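Ornithine carbamoyltransferase, anabolic (Campylobacter jejuni subsp. jejuni, PDB 3TPF) catalyses the reversible transfer of the carbamoyl group from carbamoyl phosphate to L-ornithine, giving L-citrulline and phosphate in the arginine biosynthesis pathway. Local coordinates at residues E25-P30 / A286-Y291; A264-E269 / E273-H278; M158-L163 / P185-F190; L130-T135 / I257-L262. All blocks are in the same frame, centred on the assembly; numbering follows the deposited sequence.

Contact 1 (E25-P30 / A286-Y291); sequences ELKKEP and ARNRLY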
# COMPACT_ATOMS: atom_id res chain seq x y z
N GLU B 25 -2.11 26.47 13.95
CA GLU B 25 -1.20 26.23 15.09
C GLU B 25 -0.29 25.05 14.79
O GLU B 25 0.90 25.06 15.09
CB GLU B 25 -1.99 25.93 16.38
CG GLU B 25 -2.44 27.16 17.18
CD GLU B 25 -3.74 26.91 17.99
OE1 GLU B 25 -4.36 27.91 18.43
OE2 GLU B 25 -4.13 25.72 18.22
N LEU B 26 -0.87 24.03 14.17
CA LEU B 26 -0.14 22.78 13.91
C LEU B 26 0.91 22.99 12.82
O LEU B 26 2.01 22.43 12.86
CB LEU B 26 -1.09 21.64 13.53
CG LEU B 26 -1.85 21.03 14.70
CD1 LEU B 26 -2.94 20.11 14.13
CD2 LEU B 26 -0.88 20.30 15.63
N LYS B 27 0.54 23.80 11.84
CA LYS B 27 1.48 24.15 10.78
C LYS B 27 2.65 24.90 11.38
O LYS B 27 3.79 24.62 11.09
CB LYS B 27 0.86 24.98 9.68
CG LYS B 27 1.84 25.44 8.62
CD LYS B 27 1.11 25.78 7.32
CE LYS B 27 1.92 26.57 6.28
NZ LYS B 27 1.24 26.51 4.89
N LYS B 28 2.35 25.77 12.31
CA LYS B 28 3.43 26.55 12.99
C LYS B 28 4.30 25.63 13.87
O LYS B 28 5.52 25.71 13.83
CB LYS B 28 2.91 27.74 13.83
N GLU B 29 3.63 24.82 14.68
CA GLU B 29 4.28 23.99 15.73
C GLU B 29 3.70 22.59 15.74
O GLU B 29 2.75 22.29 16.46
CB GLU B 29 4.15 24.60 17.14
CG GLU B 29 5.15 23.96 18.08
CD GLU B 29 4.83 24.15 19.56
OE1 GLU B 29 4.97 25.30 20.07
OE2 GLU B 29 4.49 23.13 20.22
N PRO B 30 4.27 21.72 14.90
CA PRO B 30 3.77 20.34 14.80
C PRO B 30 3.92 19.57 16.10
O PRO B 30 4.91 19.71 16.78
CB PRO B 30 4.65 19.72 13.70
CG PRO B 30 5.27 20.85 12.99
CD PRO B 30 5.34 22.00 13.93
N ALA B 286 -2.94 23.15 -2.26
CA ALA B 286 -2.69 21.70 -2.35
C ALA B 286 -2.11 21.09 -1.09
O ALA B 286 -2.59 20.17 -0.47
CB ALA B 286 -1.68 21.51 -3.46
N ARG B 287 -1.03 21.69 -0.68
CA ARG B 287 -0.32 21.25 0.46
C ARG B 287 -1.08 21.50 1.73
O ARG B 287 -0.94 20.77 2.69
CB ARG B 287 0.97 22.03 0.49
CG ARG B 287 1.92 21.68 1.59
CD ARG B 287 2.96 22.76 1.60
NE ARG B 287 4.20 22.33 2.23
CZ ARG B 287 4.97 23.14 2.94
NH1 ARG B 287 4.61 24.42 3.15
NH2 ARG B 287 6.10 22.67 3.48
N ASN B 288 -1.84 22.57 1.78
CA ASN B 288 -2.49 23.00 3.06
C ASN B 288 -3.65 22.03 3.51
O ASN B 288 -4.05 22.01 4.63
CB ASN B 288 -3.05 24.41 2.92
CG ASN B 288 -2.06 25.53 3.17
OD1 ASN B 288 -1.01 25.30 3.74
ND2 ASN B 288 -2.40 26.76 2.74
N ARG B 289 -4.09 21.16 2.66
CA ARG B 289 -4.97 20.06 3.09
C ARG B 289 -4.42 19.17 4.22
O ARG B 289 -5.16 18.57 4.98
CB ARG B 289 -5.24 19.11 1.91
CG ARG B 289 -6.48 18.33 2.13
CD ARG B 289 -7.56 18.69 1.07
NE ARG B 289 -8.11 17.42 0.61
CZ ARG B 289 -7.75 16.81 -0.51
NH1 ARG B 289 -8.21 15.58 -0.74
NH2 ARG B 289 -6.94 17.42 -1.40
N LEU B 290 -3.10 19.09 4.29
CA LEU B 290 -2.45 18.36 5.35
C LEU B 290 -2.87 18.88 6.71
O LEU B 290 -3.28 18.14 7.57
CB LEU B 290 -0.94 18.46 5.22
CG LEU B 290 -0.15 17.80 6.36
CD1 LEU B 290 -0.60 16.36 6.29
CD2 LEU B 290 1.36 17.93 6.25
N TYR B 291 -2.77 20.17 6.90
CA TYR B 291 -2.83 20.78 8.26
C TYR B 291 -4.25 20.70 8.74
O TYR B 291 -4.54 20.61 9.91
CB TYR B 291 -2.31 22.21 8.24
CG TYR B 291 -0.94 22.26 7.64
CD1 TYR B 291 0.15 21.78 8.32
CD2 TYR B 291 -0.74 22.73 6.33
CE1 TYR B 291 1.40 21.80 7.75
CE2 TYR B 291 0.53 22.75 5.77
CZ TYR B 291 1.59 22.30 6.49
OH TYR B 291 2.87 22.29 5.98
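Lys27 and Tyr291 bring the end of helix 13-28 against helix 279-302, their CA atoms 6.0 Å apart, where the second helix is kinked, Leu290 N and Tyr291 N bonding three residues back, to Arg287 O and Asn288 O, instead of four. Lys27 carries nearly the whole contact from its side. Its CG stands anti to the backbone N (chi1 176°) and the chain beyond is stretched out, which lays the methylenes over one face of the Tyr291 ring. CB meets the ring at CD1 (3.5 Å), while CD of Lys27 sits 3.6 Å from the centroid of Tyr291 and 18° off the ring normal, a CH-pi contact displaced somewhat toward the rim. Past the ring, Lys27 NZ donates to Asn288 OD1 over 2.8 Å, in the carbonyl plane and on a lone pair, with a C=O...N angle of 143°. The other end of that amide, ND2, is held by Thr135 OG1 and Glu138 OE2 of helix 126-138, which fixes the amide's rotation. Within the second segment, the Tyr291 hydroxyl lies over the centre of the Arg287 guanidinium.

Lys27 NZ and Arg287 NH1 come within 4.3 Å, two like charges bridged by Glu284, whose carboxylate makes a salt bridge to each; Glu138 adds another to Lys27. The aliphatic part of one lysine thus packs on an aromatic face while its ammonium group joins a network of acidic and amide groups, tying the carbamoyl phosphate half of the chain to the helix that returns from the ornithine half.

Contact 2 (A264-E269 / E273-H278); sequences AYRGYE and EIFEKH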
# COMPACT_ATOMS: atom_id res chain seq x y z
N ALA B 264 -5.73 20.44 -12.72
CA ALA B 264 -6.19 21.53 -13.55
C ALA B 264 -6.09 21.16 -15.00
O ALA B 264 -5.27 20.37 -15.39
CB ALA B 264 -5.37 22.76 -13.21
N TYR B 265 -6.97 21.70 -15.81
CA TYR B 265 -6.92 21.40 -17.25
C TYR B 265 -6.78 22.70 -17.99
O TYR B 265 -7.73 23.41 -18.23
CB TYR B 265 -8.12 20.60 -17.73
CG TYR B 265 -8.22 19.30 -16.98
CD1 TYR B 265 -7.39 18.21 -17.31
CD2 TYR B 265 -9.15 19.14 -15.95
CE1 TYR B 265 -7.48 17.00 -16.62
CE2 TYR B 265 -9.26 17.95 -15.25
CZ TYR B 265 -8.42 16.88 -15.57
OH TYR B 265 -8.55 15.67 -14.86
N ARG B 266 -5.52 23.02 -18.21
CA ARG B 266 -5.12 24.23 -18.88
C ARG B 266 -5.79 24.25 -20.18
O ARG B 266 -5.77 23.28 -20.92
CB ARG B 266 -3.60 24.25 -19.08
CG ARG B 266 -2.81 24.40 -17.79
CD ARG B 266 -1.38 23.92 -17.89
NE ARG B 266 -1.12 23.12 -16.71
CZ ARG B 266 -0.23 23.40 -15.78
NH1 ARG B 266 0.51 24.48 -15.84
NH2 ARG B 266 -0.07 22.58 -14.76
N GLY B 267 -6.36 25.38 -20.48
CA GLY B 267 -7.04 25.57 -21.77
C GLY B 267 -8.55 25.37 -21.69
O GLY B 267 -9.29 25.62 -22.65
N TYR B 268 -8.99 24.90 -20.52
CA TYR B 268 -10.40 24.67 -20.25
C TYR B 268 -10.87 25.61 -19.13
O TYR B 268 -11.02 26.82 -19.36
CB TYR B 268 -10.65 23.21 -19.91
CG TYR B 268 -10.24 22.33 -21.02
CD1 TYR B 268 -8.98 21.79 -21.06
CD2 TYR B 268 -11.08 22.15 -22.13
CE1 TYR B 268 -8.57 21.03 -22.14
CE2 TYR B 268 -10.68 21.40 -23.22
CZ TYR B 268 -9.43 20.83 -23.22
OH TYR B 268 -9.03 20.08 -24.28
N GLU B 269 -11.05 25.09 -17.93
CA GLU B 269 -11.57 25.93 -16.85
C GLU B 269 -10.59 27.03 -16.46
O GLU B 269 -10.94 28.01 -15.82
CB GLU B 269 -11.93 25.11 -15.63
CG GLU B 269 -10.75 24.57 -14.84
CD GLU B 269 -10.19 23.25 -15.36
OE1 GLU B 269 -10.73 22.65 -16.35
OE2 GLU B 269 -9.18 22.81 -14.71
N GLU B 273 -1.59 30.64 -18.60
CA GLU B 273 -0.99 31.90 -18.13
C GLU B 273 -1.44 32.16 -16.71
O GLU B 273 -0.63 32.24 -15.81
CB GLU B 273 -1.23 33.14 -19.08
CG GLU B 273 -0.02 34.16 -19.02
CD GLU B 273 -0.30 35.67 -19.30
OE1 GLU B 273 -1.37 36.21 -18.83
OE2 GLU B 273 0.58 36.32 -19.97
N ILE B 274 -2.75 32.19 -16.52
CA ILE B 274 -3.35 32.57 -15.26
C ILE B 274 -3.09 31.57 -14.15
O ILE B 274 -2.90 31.91 -12.98
CB ILE B 274 -4.86 32.84 -15.40
CG1 ILE B 274 -5.26 33.96 -14.45
CG2 ILE B 274 -5.71 31.62 -15.12
CD1 ILE B 274 -4.53 35.24 -14.79
N PHE B 275 -3.09 30.31 -14.53
CA PHE B 275 -2.84 29.23 -13.59
C PHE B 275 -1.44 29.35 -13.05
O PHE B 275 -1.24 29.41 -11.84
CB PHE B 275 -2.98 27.88 -14.27
CG PHE B 275 -2.73 26.71 -13.37
CD1 PHE B 275 -1.51 26.13 -13.30
CD2 PHE B 275 -3.75 26.19 -12.59
CE1 PHE B 275 -1.26 25.04 -12.45
CE2 PHE B 275 -3.51 25.12 -11.70
CZ PHE B 275 -2.26 24.54 -11.64
N GLU B 276 -0.49 29.45 -13.95
CA GLU B 276 0.90 29.65 -13.53
C GLU B 276 1.12 30.98 -12.79
O GLU B 276 1.92 31.07 -11.83
CB GLU B 276 1.86 29.52 -14.68
CG GLU B 276 2.06 28.07 -15.15
CD GLU B 276 2.69 27.18 -14.07
OE1 GLU B 276 3.46 27.70 -13.19
OE2 GLU B 276 2.48 25.95 -14.14
N LYS B 277 0.35 31.99 -13.16
CA LYS B 277 0.41 33.29 -12.45
C LYS B 277 0.12 33.06 -10.96
O LYS B 277 0.81 33.58 -10.10
CB LYS B 277 -0.53 34.33 -13.01
CG LYS B 277 -0.14 35.75 -12.63
CD LYS B 277 -1.32 36.71 -12.76
CE LYS B 277 -1.04 38.15 -12.28
NZ LYS B 277 -2.13 38.62 -11.31
N HIS B 278 -0.81 32.19 -10.69
CA HIS B 278 -1.10 31.81 -9.31
C HIS B 278 -0.52 30.48 -8.80
O HIS B 278 -1.06 29.87 -7.89
CB HIS B 278 -2.59 31.77 -9.13
CG HIS B 278 -3.22 33.10 -9.25
ND1 HIS B 278 -3.66 33.59 -10.47
CD2 HIS B 278 -3.44 34.07 -8.33
CE1 HIS B 278 -4.16 34.81 -10.27
NE2 HIS B 278 -4.04 35.11 -8.98
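Arg266 reaches across to helix 272-277 and serves two carboxylates. Its NH1 donates to Glu276 OE2 over 3.0 Å at an angle of 151°, a salt bridge in which the acceptor lies in the guanidinium plane and offers its anti lone pair. Its NH2 is taken by Asp83 of the second subunit. Glu276 OE2 is shared in turn, with salt bridges to Arg86 and Lys82 of that neighbour, so opposite charges from two chains interleave here. The rim of the Phe275 ring (CD1, CE1) stands over one face of the guanidinium, tilted 59° to it, with CE1 3.6 Å from Arg266 NH2. Ala264 CB packs beside Phe275 CE2 (3.4 Å).

Residues 264-269 follow the His-Cys-Leu-Pro signature of ornithine carbamoyltransferases, and Phe275 touches Leu262 of that motif, a predicted carbamoyl phosphate ligand. The segment is shaped by a type II turn from Tyr265 to Tyr268, with Gly267 at positive phi. Glu269 OE2 accepts from Tyr265 N (2.7 Å), on its syn side but well out of the carboxylate plane, and is also bonded to His260 NE2. On the helix, Ile274 O takes two donors from opposite faces of its plane, His278 N and His278 ND1 (3.1 Å).

Contact 3 (M158-L163 / P185-F190); sequences MCNSWL and PEIWEF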
# COMPACT_ATOMS: atom_id res chain seq x y z
N MSE B 158 -17.92 20.31 -5.10
CA MSE B 158 -17.12 21.49 -4.65
C MSE B 158 -17.99 22.73 -4.51
O MSE B 158 -17.84 23.54 -3.56
CB MSE B 158 -16.04 21.84 -5.68
CG MSE B 158 -14.78 21.06 -5.43
SE MSE B 158 -14.00 21.46 -3.67
CE MSE B 158 -13.62 23.40 -3.88
N CYS B 159 -18.94 22.87 -5.43
CA CYS B 159 -19.89 23.96 -5.43
C CYS B 159 -20.79 23.89 -4.23
O CYS B 159 -21.03 24.88 -3.53
CB CYS B 159 -20.75 23.90 -6.72
SG CYS B 159 -22.04 25.13 -6.78
N ASN B 160 -21.33 22.70 -4.02
CA ASN B 160 -22.18 22.43 -2.89
C ASN B 160 -21.48 22.81 -1.57
O ASN B 160 -22.01 23.50 -0.73
CB ASN B 160 -22.48 20.96 -2.80
CG ASN B 160 -23.35 20.47 -3.89
OD1 ASN B 160 -24.22 21.18 -4.40
ND2 ASN B 160 -23.18 19.21 -4.20
N SER B 161 -20.28 22.31 -1.41
CA SER B 161 -19.58 22.51 -0.18
C SER B 161 -19.17 23.95 -0.01
O SER B 161 -19.19 24.48 1.13
CB SER B 161 -18.37 21.61 -0.11
OG SER B 161 -18.76 20.26 -0.03
N TRP B 162 -18.83 24.65 -1.11
CA TRP B 162 -18.59 26.12 -0.98
C TRP B 162 -19.87 26.88 -0.63
O TRP B 162 -19.87 27.80 0.17
CB TRP B 162 -17.86 26.75 -2.16
CG TRP B 162 -16.37 26.93 -1.81
CD1 TRP B 162 -15.36 26.29 -2.37
CD2 TRP B 162 -15.79 27.72 -0.74
NE1 TRP B 162 -14.18 26.60 -1.74
CE2 TRP B 162 -14.42 27.50 -0.76
CE3 TRP B 162 -16.30 28.58 0.20
CZ2 TRP B 162 -13.54 28.10 0.10
CZ3 TRP B 162 -15.43 29.20 1.06
CH2 TRP B 162 -14.05 28.93 1.02
N LEU B 163 -20.95 26.43 -1.21
CA LEU B 163 -22.22 27.14 -1.01
C LEU B 163 -22.56 27.08 0.46
O LEU B 163 -22.78 28.11 1.11
CB LEU B 163 -23.36 26.55 -1.87
CG LEU B 163 -24.80 26.97 -1.60
CD1 LEU B 163 -24.88 28.49 -1.64
CD2 LEU B 163 -25.77 26.31 -2.58
N PRO B 185 -32.05 21.45 -5.06
CA PRO B 185 -32.91 22.29 -4.25
C PRO B 185 -32.74 22.08 -2.74
O PRO B 185 -32.83 23.03 -1.98
CB PRO B 185 -34.31 21.89 -4.70
CG PRO B 185 -34.12 21.32 -6.07
CD PRO B 185 -32.79 20.66 -6.04
N GLU B 186 -32.50 20.85 -2.33
CA GLU B 186 -32.38 20.55 -0.89
C GLU B 186 -31.18 21.27 -0.26
O GLU B 186 -31.21 21.77 0.86
CB GLU B 186 -32.28 19.03 -0.68
CG GLU B 186 -32.43 18.57 0.76
CD GLU B 186 -31.10 18.47 1.51
OE1 GLU B 186 -30.07 18.06 0.94
OE2 GLU B 186 -31.10 18.81 2.71
N ILE B 187 -30.10 21.31 -1.01
CA ILE B 187 -28.89 21.95 -0.55
C ILE B 187 -29.09 23.45 -0.51
O ILE B 187 -28.65 24.15 0.41
CB ILE B 187 -27.71 21.60 -1.47
CG1 ILE B 187 -27.55 20.09 -1.52
CG2 ILE B 187 -26.45 22.24 -0.92
CD1 ILE B 187 -26.19 19.65 -1.95
N TRP B 188 -29.72 23.93 -1.55
CA TRP B 188 -29.93 25.37 -1.73
C TRP B 188 -30.80 25.92 -0.61
O TRP B 188 -30.53 26.98 -0.07
CB TRP B 188 -30.57 25.65 -3.09
CG TRP B 188 -30.83 27.10 -3.39
CD1 TRP B 188 -32.03 27.71 -3.34
CD2 TRP B 188 -29.89 28.11 -3.84
NE1 TRP B 188 -31.91 29.02 -3.73
CE2 TRP B 188 -30.61 29.30 -4.03
CE3 TRP B 188 -28.53 28.13 -4.10
CZ2 TRP B 188 -30.03 30.49 -4.44
CZ3 TRP B 188 -27.93 29.33 -4.53
CH2 TRP B 188 -28.68 30.49 -4.67
N GLU B 189 -31.81 25.16 -0.26
CA GLU B 189 -32.66 25.53 0.84
C GLU B 189 -31.88 25.63 2.12
O GLU B 189 -32.07 26.54 2.89
CB GLU B 189 -33.85 24.59 1.02
CG GLU B 189 -35.08 25.40 1.35
CD GLU B 189 -35.33 26.58 0.37
OE1 GLU B 189 -35.28 27.77 0.77
OE2 GLU B 189 -35.58 26.30 -0.83
N PHE B 190 -31.00 24.68 2.37
CA PHE B 190 -30.23 24.72 3.62
C PHE B 190 -29.44 26.02 3.68
O PHE B 190 -29.32 26.62 4.74
CB PHE B 190 -29.28 23.54 3.69
CG PHE B 190 -28.22 23.69 4.73
CD1 PHE B 190 -27.01 24.32 4.45
CD2 PHE B 190 -28.39 23.17 6.00
CE1 PHE B 190 -26.02 24.44 5.41
CE2 PHE B 190 -27.38 23.29 6.97
CZ PHE B 190 -26.21 23.94 6.66
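Ile187 packs onto Asn160 and Trp188 onto Leu163, joining two helices that run nearly parallel: the axes of segments 158-163 and 185-190 are 10.3 Å apart, with 19° between their directions. The side chains do the bridging through a few terminal atoms. Ile187 holds CG1 beside its backbone N and anti to the carbonyl carbon, and the extended chi2 (-159°) then projects CD1 onto the amide of Asn160, 3.5 Å from OD1, with the two side chains crossing at about a right angle. CG and ND2 of Asn160 lie nearby as well, so a methyl group rests against the amide as a whole. That amide is not left to rotate: Asn160 ND2 is hydrogen-bonded to Leu123 O.

Trp188 starts in the wrong direction, its CB pointing away from helix 157-169. With CG anti to the backbone N (chi1 -179°), however, the indole swings back, and its six-membered ring meets Leu163 CD2 through CE3 at 3.6 Å. Leu163 CB points toward the other helix, with CG likewise opposite its own N (chi1 168°), and the same CD2 also approaches Ile187 CG2, at a looser 4.4 Å, so one leucine methyl group lies between the isoleucine and the tryptophan.

Both Leu163 and Trp188 lie on Ile202 of strand 201-205, and the indole touches Leu204 too, which places the contact against the sheet. Helix 157-169 follows strand 148-152 and helix 185-198 follows strand 172-176. Two neighbouring helices on one side of a parallel sheet, linked by successive beta-alpha-beta crossovers, are the hallmark of the first half of a Rossmann-type domain, here the ornithine-binding one.

Contact 4 (L130-T135 / I257-L262); sequences LGDLFT and ILLHCL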
# COMPACT_ATOMS: atom_id res chain seq x y z
N LEU B 130 -12.18 22.95 3.57
CA LEU B 130 -11.46 23.41 4.79
C LEU B 130 -10.11 23.92 4.41
O LEU B 130 -9.62 24.90 4.95
CB LEU B 130 -11.27 22.31 5.80
CG LEU B 130 -12.37 22.04 6.79
CD1 LEU B 130 -11.98 20.86 7.57
CD2 LEU B 130 -12.62 23.17 7.72
N GLY B 131 -9.48 23.24 3.46
CA GLY B 131 -8.11 23.64 3.03
C GLY B 131 -8.03 24.95 2.25
O GLY B 131 -7.16 25.79 2.45
N ASP B 132 -9.03 25.12 1.41
CA ASP B 132 -9.27 26.38 0.73
C ASP B 132 -9.41 27.51 1.75
O ASP B 132 -8.72 28.52 1.68
CB ASP B 132 -10.53 26.28 -0.15
CG ASP B 132 -10.31 25.40 -1.38
OD1 ASP B 132 -9.17 24.86 -1.55
OD2 ASP B 132 -11.23 25.33 -2.26
N LEU B 133 -10.23 27.30 2.73
CA LEU B 133 -10.43 28.28 3.83
C LEU B 133 -9.15 28.64 4.52
O LEU B 133 -8.80 29.81 4.69
CB LEU B 133 -11.36 27.67 4.86
CG LEU B 133 -12.47 28.51 5.42
CD1 LEU B 133 -13.09 29.40 4.38
CD2 LEU B 133 -13.52 27.53 5.89
N PHE B 134 -8.40 27.61 4.88
CA PHE B 134 -7.10 27.79 5.57
C PHE B 134 -6.26 28.73 4.76
O PHE B 134 -5.52 29.60 5.30
CB PHE B 134 -6.38 26.44 5.65
CG PHE B 134 -5.02 26.50 6.29
CD1 PHE B 134 -4.89 26.32 7.64
CD2 PHE B 134 -3.90 26.68 5.55
CE1 PHE B 134 -3.65 26.40 8.26
CE2 PHE B 134 -2.64 26.78 6.16
CZ PHE B 134 -2.51 26.62 7.52
N THR B 135 -6.36 28.52 3.45
CA THR B 135 -5.47 29.20 2.50
C THR B 135 -5.84 30.66 2.34
O THR B 135 -5.00 31.53 2.31
CB THR B 135 -5.46 28.52 1.14
OG1 THR B 135 -4.94 27.18 1.31
CG2 THR B 135 -4.54 29.29 0.26
N ILE B 257 -6.81 36.28 -5.26
CA ILE B 257 -6.17 34.97 -5.44
C ILE B 257 -7.07 34.01 -6.17
O ILE B 257 -8.31 34.12 -6.09
CB ILE B 257 -5.74 34.30 -4.13
CG1 ILE B 257 -6.92 34.10 -3.19
CG2 ILE B 257 -4.72 35.13 -3.41
CD1 ILE B 257 -6.55 33.24 -1.99
N LEU B 258 -6.46 33.12 -6.94
CA LEU B 258 -7.19 32.10 -7.71
C LEU B 258 -6.96 30.73 -7.04
O LEU B 258 -5.84 30.31 -6.86
CB LEU B 258 -6.71 32.05 -9.16
CG LEU B 258 -7.24 30.87 -10.01
CD1 LEU B 258 -8.74 30.98 -10.14
CD2 LEU B 258 -6.51 30.80 -11.33
N LEU B 259 -8.02 30.06 -6.67
CA LEU B 259 -7.94 28.75 -6.06
C LEU B 259 -8.52 27.69 -7.01
O LEU B 259 -9.46 27.96 -7.73
CB LEU B 259 -8.72 28.67 -4.76
CG LEU B 259 -8.20 29.45 -3.57
CD1 LEU B 259 -9.09 29.19 -2.39
CD2 LEU B 259 -6.72 29.03 -3.29
N HIS B 260 -7.86 26.53 -7.05
CA HIS B 260 -8.24 25.38 -7.84
C HIS B 260 -7.84 24.14 -7.06
O HIS B 260 -6.73 24.04 -6.61
CB HIS B 260 -7.50 25.37 -9.16
CG HIS B 260 -8.07 24.43 -10.18
ND1 HIS B 260 -8.32 23.10 -9.92
CD2 HIS B 260 -8.40 24.63 -11.48
CE1 HIS B 260 -8.80 22.54 -11.01
NE2 HIS B 260 -8.85 23.44 -11.98
N CYS B 261 -8.75 23.18 -6.92
CA CYS B 261 -8.48 21.98 -6.06
C CYS B 261 -7.58 21.00 -6.75
O CYS B 261 -6.91 20.23 -6.10
CB CYS B 261 -9.73 21.23 -5.60
SG CYS B 261 -10.79 20.71 -6.98
N LEU B 262 -7.55 21.06 -8.05
CA LEU B 262 -6.60 20.25 -8.86
C LEU B 262 -7.17 18.87 -9.06
O LEU B 262 -8.04 18.45 -8.32
CB LEU B 262 -5.20 20.08 -8.21
CG LEU B 262 -4.29 21.29 -8.01
CD1 LEU B 262 -2.89 20.85 -7.52
CD2 LEU B 262 -4.14 22.04 -9.36
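Leu259 packs between edge strand 257-260 and helix 126-138 and makes all the close side-chain contacts. Its CB points toward the helix, and its two methyl groups divide the work: CD1 lies against Asp132 CB at 3.9 Å, CD2 against Thr135 CG2 at 4.2 Å. They meet residues on successive turns, and the side chains run alongside one another, pointing opposite ways. Thr135 presents its methyl group because CG2 is anti to the backbone N, which turns OG1 back along its own helix.

The hydrogen bonds stay on either side of the interface. Thr135 OG1 donates to Gly131 O over 2.9 Å, tilted 31° from the carbonyl plane, while Thr135 N reaches the same oxygen from the opposite face. Leu262 N donates a hydrogen bond to His260 ND1 (2.9 Å), near the ring plane, and so shapes the turn that leaves the strand. The strand itself is bonded through its backbone to Val218 and Thr220 of the neighbouring strand.

Charge enters through Asp132, whose carboxylate is buried. OD2 is bonded to Trp162 NE1 of helix 157-169, and OD1 has a weak bond to Gln128. Glu285 comes close to OD1, a pairing of like charges that may favour a proton on one of the two acids.

His260, Cys261 and Leu262 belong to the His-Cys-Leu-Pro motif, the last two being predicted to bind carbamoyl phosphate. A helix leading out of the carbamoyl phosphate domain and packed on the final strand of the Rossmann-type domain is characteristic of the interdomain junction of transcarbamoylases.

Overall arrangement
Contact 4 sits nearest the centre of the chain and touches the other three, whose centres lie 14 Å (contact 1), 15 Å (contact 2) and 18 Å (contact 3) from its own; those three are 25 to 27 Å from one another. Along the chain, contact 1 closes the longest loop, contact 3 is nested within contact 4, and contact 2 follows, all inside contact 1. Contact 1 (helices 13-28 and 279-302) and contact 4 (helix 126-138 and strand 257-260) join the two domains, whereas contacts 2 and 3 lie within the ornithine-binding domain. Contacts 1 and 2, and contact 4 through Leu262, also reach the second subunit, so domain junction, predicted substrate-binding loops and subunit interface adjoin.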